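Local coordinates for protein biphenyl 2,3-Dioxygenase Beta Subunit (PDB 2GBW) that probably serves as the beta subunit of a ring-hydroxylating dioxygenase that adds oxygen to aromatic compounds such as biphenyl, at residues 97-107 and 118-128; 134-142 and 156-167. All coordinates share one frame; numbering follows the deposited sequence.

How the interactions relate
Both interactions pair neighbouring strands of one mixed sheet, and they share the seam where strand 115-128 lies beside strand 132-147. Interaction 1 is a long, regular antiparallel pairing, partly buried, held by backbone bonds and by small apolar contacts on the face of Tyr101 and Val124. Interaction 2 is more deeply buried and more polar: regular pairing ends at Leu160; one more backbone bond, from Asp161, and then loop carboxylates continue the contact. The two meet at Arg126, whose NH1 forms a salt bridge with Asp167, and at Leu123, which packs on Val135 and Thr137. The third subunit touches both, through Asn121 in interaction 1 and Asp161 in interaction 2.

Interaction 1: 97-107 and 118-128; sequences SKIRYFVSNVE and VLSNILVYRNR
The Tyr101 ring carries Val124 CG1 over one face, while Ile122 CG2 sits at its edge; Val124 CG2 is closest, 3.8 Å from Tyr101 CD2. On the other side of the sheet the Phe102 ring has the carbonyl oxygen of Leu123 at its edge, in plane. The Arg126 guanidinium has Ile99 CD1 at an oblique angle and a water in its plane, held by NH2. Ile99 reaches back over Val124 because its CG1 stands opposite the backbone N (chi1 -174°), bringing CD1 to 3.5 Å from Val124 CG1. A second water takes a bond from Arg126 NE and gives one to Lys98 O, 2.8 Å away, and another to Ser97 OG, which is also hydrogen-bonded to Glu93. Ten backbone hydrogen bonds join the strands, which run antiparallel at 175°. A beta bulge between Ser104 and Glu107 shifts the register by one; Asn105 occupies it with positive phi, its CB 3.6 Å from Asn121 ND2, the two amides nearly parallel. Asn105 ND2 bonds to Arg21 of the third subunit, and Asn121 to Arg100 and Tyr101 there. This hairpin is part of the curved sheet of the NTF2-like fold: helix 10-28 packs on Tyr101 and Val103, Phe172, near the C-terminus, lies against Ile99 and Tyr101, and strand 132-147 continues the sheet beyond 118-128.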
# COMPACT_ATOMS: atom_id res chain seq x y z
N SER B 97 -21.81 -2.69 -3.65
CA SER B 97 -20.39 -2.99 -3.79
C SER B 97 -20.27 -4.44 -4.29
O SER B 97 -21.24 -5.23 -4.28
CB SER B 97 -19.70 -2.80 -2.48
OG SER B 97 -20.35 -3.47 -1.46
N LYS B 98 -19.09 -4.75 -4.77
CA LYS B 98 -18.78 -6.03 -5.35
C LYS B 98 -18.06 -6.91 -4.34
O LYS B 98 -17.26 -6.40 -3.53
CB LYS B 98 -17.88 -5.81 -6.56
CG LYS B 98 -18.61 -5.15 -7.71
CD LYS B 98 -17.97 -5.54 -9.03
CE LYS B 98 -18.89 -5.27 -10.28
NZ LYS B 98 -18.19 -5.53 -11.63
N ILE B 99 -18.33 -8.20 -4.34
CA ILE B 99 -17.63 -9.08 -3.41
C ILE B 99 -17.38 -10.39 -4.15
O ILE B 99 -18.20 -10.82 -4.99
CB ILE B 99 -18.43 -9.26 -2.12
CG1 ILE B 99 -17.62 -10.06 -1.08
CG2 ILE B 99 -19.82 -9.87 -2.40
CD1 ILE B 99 -18.16 -9.90 0.32
N ARG B 100 -16.23 -10.98 -3.91
CA ARG B 100 -15.91 -12.26 -4.53
C ARG B 100 -15.21 -13.16 -3.55
O ARG B 100 -14.29 -12.77 -2.91
CB ARG B 100 -15.07 -12.10 -5.80
CG ARG B 100 -15.06 -13.30 -6.70
CD ARG B 100 -14.58 -13.10 -8.13
NE ARG B 100 -15.28 -12.01 -8.83
CZ ARG B 100 -16.44 -12.14 -9.47
NH1 ARG B 100 -17.08 -13.32 -9.59
NH2 ARG B 100 -16.98 -11.07 -10.02
N TYR B 101 -15.63 -14.41 -3.49
CA TYR B 101 -15.16 -15.35 -2.45
C TYR B 101 -14.39 -16.53 -3.06
O TYR B 101 -14.81 -17.15 -4.05
CB TYR B 101 -16.36 -15.98 -1.70
CG TYR B 101 -17.28 -15.09 -0.92
CD1 TYR B 101 -18.25 -14.33 -1.56
CD2 TYR B 101 -17.28 -15.09 0.46
CE1 TYR B 101 -19.12 -13.51 -0.85
CE2 TYR B 101 -18.15 -14.26 1.17
CZ TYR B 101 -19.07 -13.50 0.52
OH TYR B 101 -19.96 -12.74 1.24
N PHE B 102 -13.27 -16.84 -2.42
CA PHE B 102 -12.42 -17.94 -2.78
C PHE B 102 -12.33 -18.91 -1.61
O PHE B 102 -11.68 -18.64 -0.61
CB PHE B 102 -11.06 -17.43 -3.23
CG PHE B 102 -11.13 -16.57 -4.47
CD1 PHE B 102 -11.46 -15.25 -4.36
CD2 PHE B 102 -10.85 -17.11 -5.76
CE1 PHE B 102 -11.57 -14.43 -5.50
CE2 PHE B 102 -10.98 -16.29 -6.93
CZ PHE B 102 -11.29 -14.93 -6.78
N VAL B 103 -13.08 -20.00 -1.73
CA VAL B 103 -13.23 -20.97 -0.66
C VAL B 103 -12.32 -22.13 -0.98
O VAL B 103 -12.39 -22.68 -2.08
CB VAL B 103 -14.70 -21.43 -0.48
CG1 VAL B 103 -14.83 -22.51 0.61
CG2 VAL B 103 -15.59 -20.27 -0.21
N SER B 104 -11.47 -22.53 -0.04
CA SER B 104 -10.52 -23.61 -0.24
C SER B 104 -10.35 -24.48 1.00
O SER B 104 -10.80 -24.14 2.10
CB SER B 104 -9.13 -23.04 -0.62
OG SER B 104 -8.31 -24.12 -1.02
N ASN B 105 -9.71 -25.63 0.81
CA ASN B 105 -9.33 -26.53 1.87
C ASN B 105 -10.53 -27.01 2.65
O ASN B 105 -10.50 -26.99 3.86
CB ASN B 105 -8.35 -25.85 2.83
CG ASN B 105 -7.15 -26.73 3.09
OD1 ASN B 105 -6.29 -26.89 2.20
ND2 ASN B 105 -7.12 -27.37 4.24
N VAL B 106 -11.61 -27.31 1.95
CA VAL B 106 -12.82 -27.81 2.60
C VAL B 106 -12.50 -29.23 3.12
O VAL B 106 -12.08 -30.08 2.37
CB VAL B 106 -13.99 -27.86 1.59
CG1 VAL B 106 -15.22 -28.58 2.17
CG2 VAL B 106 -14.38 -26.49 1.17
N GLU B 107 -12.66 -29.46 4.43
CA GLU B 107 -12.46 -30.77 5.00
C GLU B 107 -13.65 -31.03 5.89
O GLU B 107 -13.95 -30.25 6.79
CB GLU B 107 -11.18 -30.85 5.80
CG GLU B 107 -9.91 -30.87 4.93
CD GLU B 107 -8.65 -31.00 5.79
OE1 GLU B 107 -8.30 -30.00 6.45
OE2 GLU B 107 -8.01 -32.06 5.78
N VAL B 118 -17.38 -29.27 9.43
CA VAL B 118 -16.73 -28.79 8.19
C VAL B 118 -15.81 -27.59 8.40
O VAL B 118 -16.24 -26.49 8.84
CB VAL B 118 -17.77 -28.49 7.09
CG1 VAL B 118 -17.06 -28.26 5.72
CG2 VAL B 118 -18.83 -29.62 7.01
N LEU B 119 -14.55 -27.78 8.05
CA LEU B 119 -13.53 -26.75 8.06
C LEU B 119 -13.33 -26.21 6.63
O LEU B 119 -13.34 -26.95 5.65
CB LEU B 119 -12.22 -27.31 8.57
CG LEU B 119 -12.26 -27.97 9.95
CD1 LEU B 119 -10.96 -28.76 10.17
CD2 LEU B 119 -12.49 -26.91 11.00
N SER B 120 -13.09 -24.92 6.51
CA SER B 120 -12.72 -24.33 5.22
C SER B 120 -11.92 -23.02 5.44
O SER B 120 -12.06 -22.37 6.49
CB SER B 120 -13.97 -24.13 4.36
OG SER B 120 -14.88 -23.28 5.03
N ASN B 121 -11.11 -22.64 4.45
CA ASN B 121 -10.39 -21.38 4.38
C ASN B 121 -11.14 -20.43 3.41
O ASN B 121 -11.59 -20.87 2.31
CB ASN B 121 -8.99 -21.57 3.77
CG ASN B 121 -8.03 -22.29 4.66
OD1 ASN B 121 -8.25 -22.42 5.87
ND2 ASN B 121 -6.92 -22.74 4.09
N ILE B 122 -11.28 -19.16 3.79
CA ILE B 122 -12.02 -18.24 2.94
C ILE B 122 -11.19 -17.03 2.68
O ILE B 122 -10.60 -16.47 3.61
CB ILE B 122 -13.38 -17.83 3.52
CG1 ILE B 122 -14.18 -19.02 3.97
CG2 ILE B 122 -14.21 -17.12 2.44
CD1 ILE B 122 -15.40 -18.67 4.73
N LEU B 123 -11.11 -16.65 1.42
CA LEU B 123 -10.51 -15.39 1.01
C LEU B 123 -11.60 -14.56 0.34
O LEU B 123 -12.25 -15.00 -0.61
CB LEU B 123 -9.37 -15.66 -0.01
CG LEU B 123 -8.66 -14.48 -0.68
CD1 LEU B 123 -8.00 -13.52 0.30
CD2 LEU B 123 -7.63 -15.04 -1.71
N VAL B 124 -11.76 -13.34 0.82
CA VAL B 124 -12.86 -12.45 0.39
C VAL B 124 -12.26 -11.19 -0.14
O VAL B 124 -11.52 -10.51 0.57
CB VAL B 124 -13.83 -12.04 1.55
CG1 VAL B 124 -14.94 -11.12 0.97
CG2 VAL B 124 -14.43 -13.28 2.24
N TYR B 125 -12.50 -10.94 -1.42
CA TYR B 125 -12.07 -9.75 -2.10
C TYR B 125 -13.28 -8.85 -2.35
O TYR B 125 -14.24 -9.24 -2.98
CB TYR B 125 -11.44 -10.08 -3.47
CG TYR B 125 -9.99 -9.88 -3.55
CD1 TYR B 125 -9.12 -10.87 -3.12
CD2 TYR B 125 -9.47 -8.72 -4.07
CE1 TYR B 125 -7.76 -10.67 -3.17
CE2 TYR B 125 -8.13 -8.54 -4.15
CZ TYR B 125 -7.28 -9.53 -3.68
OH TYR B 125 -5.92 -9.33 -3.71
N ARG B 126 -13.16 -7.59 -1.93
CA ARG B 126 -14.21 -6.60 -2.06
C ARG B 126 -13.73 -5.37 -2.82
O ARG B 126 -12.61 -4.89 -2.59
CB ARG B 126 -14.71 -6.14 -0.68
CG ARG B 126 -15.11 -7.27 0.30
CD ARG B 126 -15.47 -6.70 1.70
NE ARG B 126 -16.79 -6.10 1.76
CZ ARG B 126 -17.28 -5.40 2.79
NH1 ARG B 126 -16.48 -5.06 3.79
NH2 ARG B 126 -18.52 -4.95 2.77
N ASN B 127 -14.58 -4.86 -3.72
CA ASN B 127 -14.30 -3.62 -4.48
C ASN B 127 -15.49 -2.72 -4.42
O ASN B 127 -16.63 -3.19 -4.39
CB ASN B 127 -14.05 -3.98 -5.96
CG ASN B 127 -12.74 -4.64 -6.18
OD1 ASN B 127 -12.62 -5.87 -6.01
ND2 ASN B 127 -11.73 -3.87 -6.58
N ARG B 128 -15.24 -1.42 -4.30
CA ARG B 128 -16.32 -0.45 -4.41
C ARG B 128 -15.77 0.86 -4.94
O ARG B 128 -14.54 1.06 -5.02
CB ARG B 128 -17.00 -0.22 -3.07
CG ARG B 128 -16.10 0.40 -2.01
CD ARG B 128 -16.83 0.50 -0.62
NE ARG B 128 -18.11 1.22 -0.73
CZ ARG B 128 -18.26 2.51 -0.59
NH1 ARG B 128 -17.20 3.29 -0.31
NH2 ARG B 128 -19.46 3.05 -0.75
O HOH W 1 -18.11 -5.60 -0.94
O HOH W 2 -19.98 -6.26 0.58

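Interaction 2: 134-142 and 156-167; sequences TVHTLGRED and RKLILDARVTQD
Asp167 OD2 is gripped twice: His136 NE2 approaches in its ring plane along the anti lone pair at 2.8 Å, nearly straight at 170°, while Thr134 OG1 comes from above the carboxylate. Arg126 adds a salt bridge to this oxygen. Thr137 OG1 meets Asp161 OD2 on its anti side at 2.7 Å, 22° out of the carboxylate plane; Asp161 OD1 pairs with Arg100 and Lys98 of the third subunit. At the far end Arg156 takes Asp142 side-on, NE to OD1 at 2.8 Å and NH2 to OD2 at 2.9 Å. The Arg140 guanidinium stacks on one face of Arg156, centres 4.5 Å apart. Between these ends, Leu138 CD2 presses tightly on Leu160 CD2; four backbone bonds link Gly139 to Ile159 and Glu141 to Lys157, a fifth Asp161 N to Thr137 O. In the next shell, Tyr20 bonds to Asp142, and the Cys174 C-terminal carboxylate bridges both arginines. A leucine in place of Arg156 would probably leave Asp142 without its two-pronged partner and Arg140 without its stacking plate. The stacked like charges are probably offset by Asp142, by Glu23 on Arg156 and by Cys174. His136 is a known zinc ligand of this protein; with no zinc on this chain, Asp167 fixes its ring's rotation through NE2.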
# COMPACT_ATOMS: atom_id res chain seq x y z
N THR B 134 -10.52 -4.07 -0.64
CA THR B 134 -10.14 -4.63 0.63
C THR B 134 -10.19 -6.14 0.53
O THR B 134 -10.94 -6.73 -0.31
CB THR B 134 -11.08 -4.16 1.72
OG1 THR B 134 -12.40 -4.58 1.46
CG2 THR B 134 -11.01 -2.56 1.92
N VAL B 135 -9.36 -6.75 1.37
CA VAL B 135 -9.19 -8.23 1.32
C VAL B 135 -9.21 -8.82 2.70
O VAL B 135 -8.55 -8.29 3.60
CB VAL B 135 -7.89 -8.58 0.65
CG1 VAL B 135 -7.74 -10.17 0.55
CG2 VAL B 135 -7.79 -7.90 -0.73
N HIS B 136 -9.93 -9.93 2.88
CA HIS B 136 -10.04 -10.56 4.19
C HIS B 136 -9.76 -12.04 4.06
O HIS B 136 -10.12 -12.66 3.05
CB HIS B 136 -11.45 -10.41 4.79
CG HIS B 136 -11.87 -8.99 4.96
ND1 HIS B 136 -11.66 -8.26 6.12
CD2 HIS B 136 -12.48 -8.16 4.10
CE1 HIS B 136 -12.18 -7.06 5.96
NE2 HIS B 136 -12.63 -6.95 4.72
N THR B 137 -9.12 -12.61 5.06
CA THR B 137 -9.00 -14.05 5.16
C THR B 137 -9.50 -14.51 6.49
O THR B 137 -9.30 -13.83 7.52
CB THR B 137 -7.61 -14.59 4.89
OG1 THR B 137 -6.69 -14.08 5.85
CG2 THR B 137 -7.18 -14.17 3.49
N LEU B 138 -10.21 -15.64 6.42
CA LEU B 138 -10.87 -16.26 7.57
C LEU B 138 -10.83 -17.79 7.52
O LEU B 138 -10.78 -18.39 6.43
CB LEU B 138 -12.38 -15.89 7.60
CG LEU B 138 -12.91 -14.46 7.59
CD1 LEU B 138 -13.16 -14.10 6.13
CD2 LEU B 138 -14.22 -14.25 8.44
N GLY B 139 -10.87 -18.40 8.70
CA GLY B 139 -11.20 -19.83 8.87
C GLY B 139 -12.69 -19.91 9.19
O GLY B 139 -13.30 -19.03 9.84
N ARG B 140 -13.34 -20.92 8.67
CA ARG B 140 -14.73 -21.15 8.93
C ARG B 140 -14.86 -22.56 9.52
O ARG B 140 -14.26 -23.52 9.03
CB ARG B 140 -15.53 -21.03 7.63
CG ARG B 140 -17.00 -21.37 7.83
CD ARG B 140 -17.85 -20.95 6.66
NE ARG B 140 -17.52 -21.70 5.45
CZ ARG B 140 -18.05 -21.48 4.25
NH1 ARG B 140 -18.98 -20.57 4.10
NH2 ARG B 140 -17.66 -22.21 3.21
N GLU B 141 -15.63 -22.67 10.60
CA GLU B 141 -15.89 -23.94 11.27
C GLU B 141 -17.42 -24.05 11.32
O GLU B 141 -18.06 -23.29 12.06
CB GLU B 141 -15.25 -23.97 12.66
CG GLU B 141 -13.73 -23.85 12.61
CD GLU B 141 -13.04 -23.69 13.97
OE1 GLU B 141 -13.72 -23.63 15.03
OE2 GLU B 141 -11.78 -23.63 13.94
N ASP B 142 -17.99 -24.95 10.49
CA ASP B 142 -19.46 -25.18 10.41
C ASP B 142 -19.84 -26.52 11.00
O ASP B 142 -19.06 -27.47 10.94
CB ASP B 142 -19.95 -25.21 8.95
CG ASP B 142 -19.98 -23.84 8.26
OD1 ASP B 142 -19.92 -22.78 8.93
OD2 ASP B 142 -20.13 -23.85 6.99
N ARG B 156 -22.13 -21.78 12.72
CA ARG B 156 -21.08 -21.20 11.88
C ARG B 156 -20.22 -20.35 12.75
O ARG B 156 -20.69 -19.38 13.35
CB ARG B 156 -21.65 -20.40 10.72
CG ARG B 156 -20.59 -19.60 9.88
CD ARG B 156 -21.13 -19.36 8.49
NE ARG B 156 -21.16 -20.55 7.68
CZ ARG B 156 -21.81 -20.64 6.52
NH1 ARG B 156 -22.48 -19.58 6.05
NH2 ARG B 156 -21.81 -21.80 5.84
N LYS B 157 -18.95 -20.72 12.83
CA LYS B 157 -17.96 -19.93 13.54
C LYS B 157 -16.95 -19.42 12.54
O LYS B 157 -16.42 -20.23 11.77
CB LYS B 157 -17.28 -20.75 14.64
CG LYS B 157 -16.38 -19.94 15.56
CD LYS B 157 -15.84 -20.87 16.65
CE LYS B 157 -14.91 -20.13 17.60
NZ LYS B 157 -14.44 -21.16 18.58
N LEU B 158 -16.69 -18.09 12.58
CA LEU B 158 -15.81 -17.40 11.63
C LEU B 158 -14.65 -16.81 12.39
O LEU B 158 -14.85 -16.00 13.33
CB LEU B 158 -16.56 -16.27 10.89
CG LEU B 158 -17.76 -16.76 10.02
CD1 LEU B 158 -18.71 -15.63 9.58
CD2 LEU B 158 -17.24 -17.59 8.82
N ILE B 159 -13.44 -17.19 12.00
CA ILE B 159 -12.24 -16.85 12.73
C ILE B 159 -11.41 -15.91 11.86
O ILE B 159 -10.82 -16.33 10.86
CB ILE B 159 -11.45 -18.08 13.07
CG1 ILE B 159 -12.36 -19.07 13.85
CG2 ILE B 159 -10.21 -17.64 13.86
CD1 ILE B 159 -11.95 -20.48 13.69
N LEU B 160 -11.41 -14.63 12.20
CA LEU B 160 -10.73 -13.64 11.41
C LEU B 160 -9.22 -13.76 11.54
O LEU B 160 -8.70 -13.88 12.65
CB LEU B 160 -11.16 -12.26 11.89
CG LEU B 160 -12.55 -11.83 11.54
CD1 LEU B 160 -12.86 -10.46 12.27
CD2 LEU B 160 -12.61 -11.67 10.04
N ASP B 161 -8.48 -13.61 10.44
CA ASP B 161 -7.04 -13.67 10.60
C ASP B 161 -6.40 -12.33 11.13
O ASP B 161 -5.37 -12.42 11.74
CB ASP B 161 -6.34 -14.10 9.33
CG ASP B 161 -6.64 -15.53 8.97
OD1 ASP B 161 -7.02 -16.29 9.88
OD2 ASP B 161 -6.51 -15.89 7.79
N ALA B 162 -7.02 -11.18 10.88
CA ALA B 162 -6.47 -9.85 11.22
C ALA B 162 -7.04 -9.34 12.53
O ALA B 162 -8.25 -9.29 12.72
CB ALA B 162 -6.76 -8.80 10.11
N ARG B 163 -6.16 -8.93 13.43
CA ARG B 163 -6.61 -8.33 14.68
C ARG B 163 -7.30 -6.97 14.43
O ARG B 163 -8.32 -6.68 15.04
CB ARG B 163 -5.45 -8.16 15.66
CG ARG B 163 -5.80 -7.45 16.96
CD ARG B 163 -6.81 -8.25 17.76
NE ARG B 163 -7.31 -7.59 18.99
CZ ARG B 163 -8.52 -6.99 19.12
NH1 ARG B 163 -9.33 -6.80 18.08
NH2 ARG B 163 -8.89 -6.53 20.31
N VAL B 164 -6.66 -6.09 13.64
CA VAL B 164 -7.21 -4.76 13.27
C VAL B 164 -7.74 -4.89 11.85
O VAL B 164 -7.00 -5.20 10.94
CB VAL B 164 -6.15 -3.67 13.33
CG1 VAL B 164 -6.71 -2.33 12.81
CG2 VAL B 164 -5.54 -3.56 14.76
N THR B 165 -9.05 -4.71 11.70
CA THR B 165 -9.73 -4.91 10.39
C THR B 165 -9.37 -3.70 9.48
O THR B 165 -9.60 -2.53 9.86
CB THR B 165 -11.22 -4.96 10.57
OG1 THR B 165 -11.55 -5.92 11.55
CG2 THR B 165 -11.91 -5.22 9.24
N GLN B 166 -8.78 -3.98 8.31
CA GLN B 166 -8.39 -2.88 7.39
C GLN B 166 -9.48 -2.72 6.32
O GLN B 166 -9.29 -3.05 5.11
CB GLN B 166 -6.98 -3.11 6.80
CG GLN B 166 -5.96 -3.34 7.87
CD GLN B 166 -4.52 -3.28 7.40
OE1 GLN B 166 -3.65 -4.07 7.86
NE2 GLN B 166 -4.24 -2.35 6.49
N ASP B 167 -10.67 -2.33 6.79
CA ASP B 167 -11.82 -2.08 5.89
C ASP B 167 -12.77 -1.20 6.68
O ASP B 167 -12.71 -1.21 7.93
CB ASP B 167 -12.46 -3.44 5.56
CG ASP B 167 -13.52 -3.43 4.43
OD1 ASP B 167 -14.14 -2.40 4.13
OD2 ASP B 167 -13.77 -4.57 3.86
O HOH W 3 -9.33 -5.94 4.95
O HOH W 4 -8.51 -11.17 7.81
O HOH W 5 -12.71 -23.07 17.19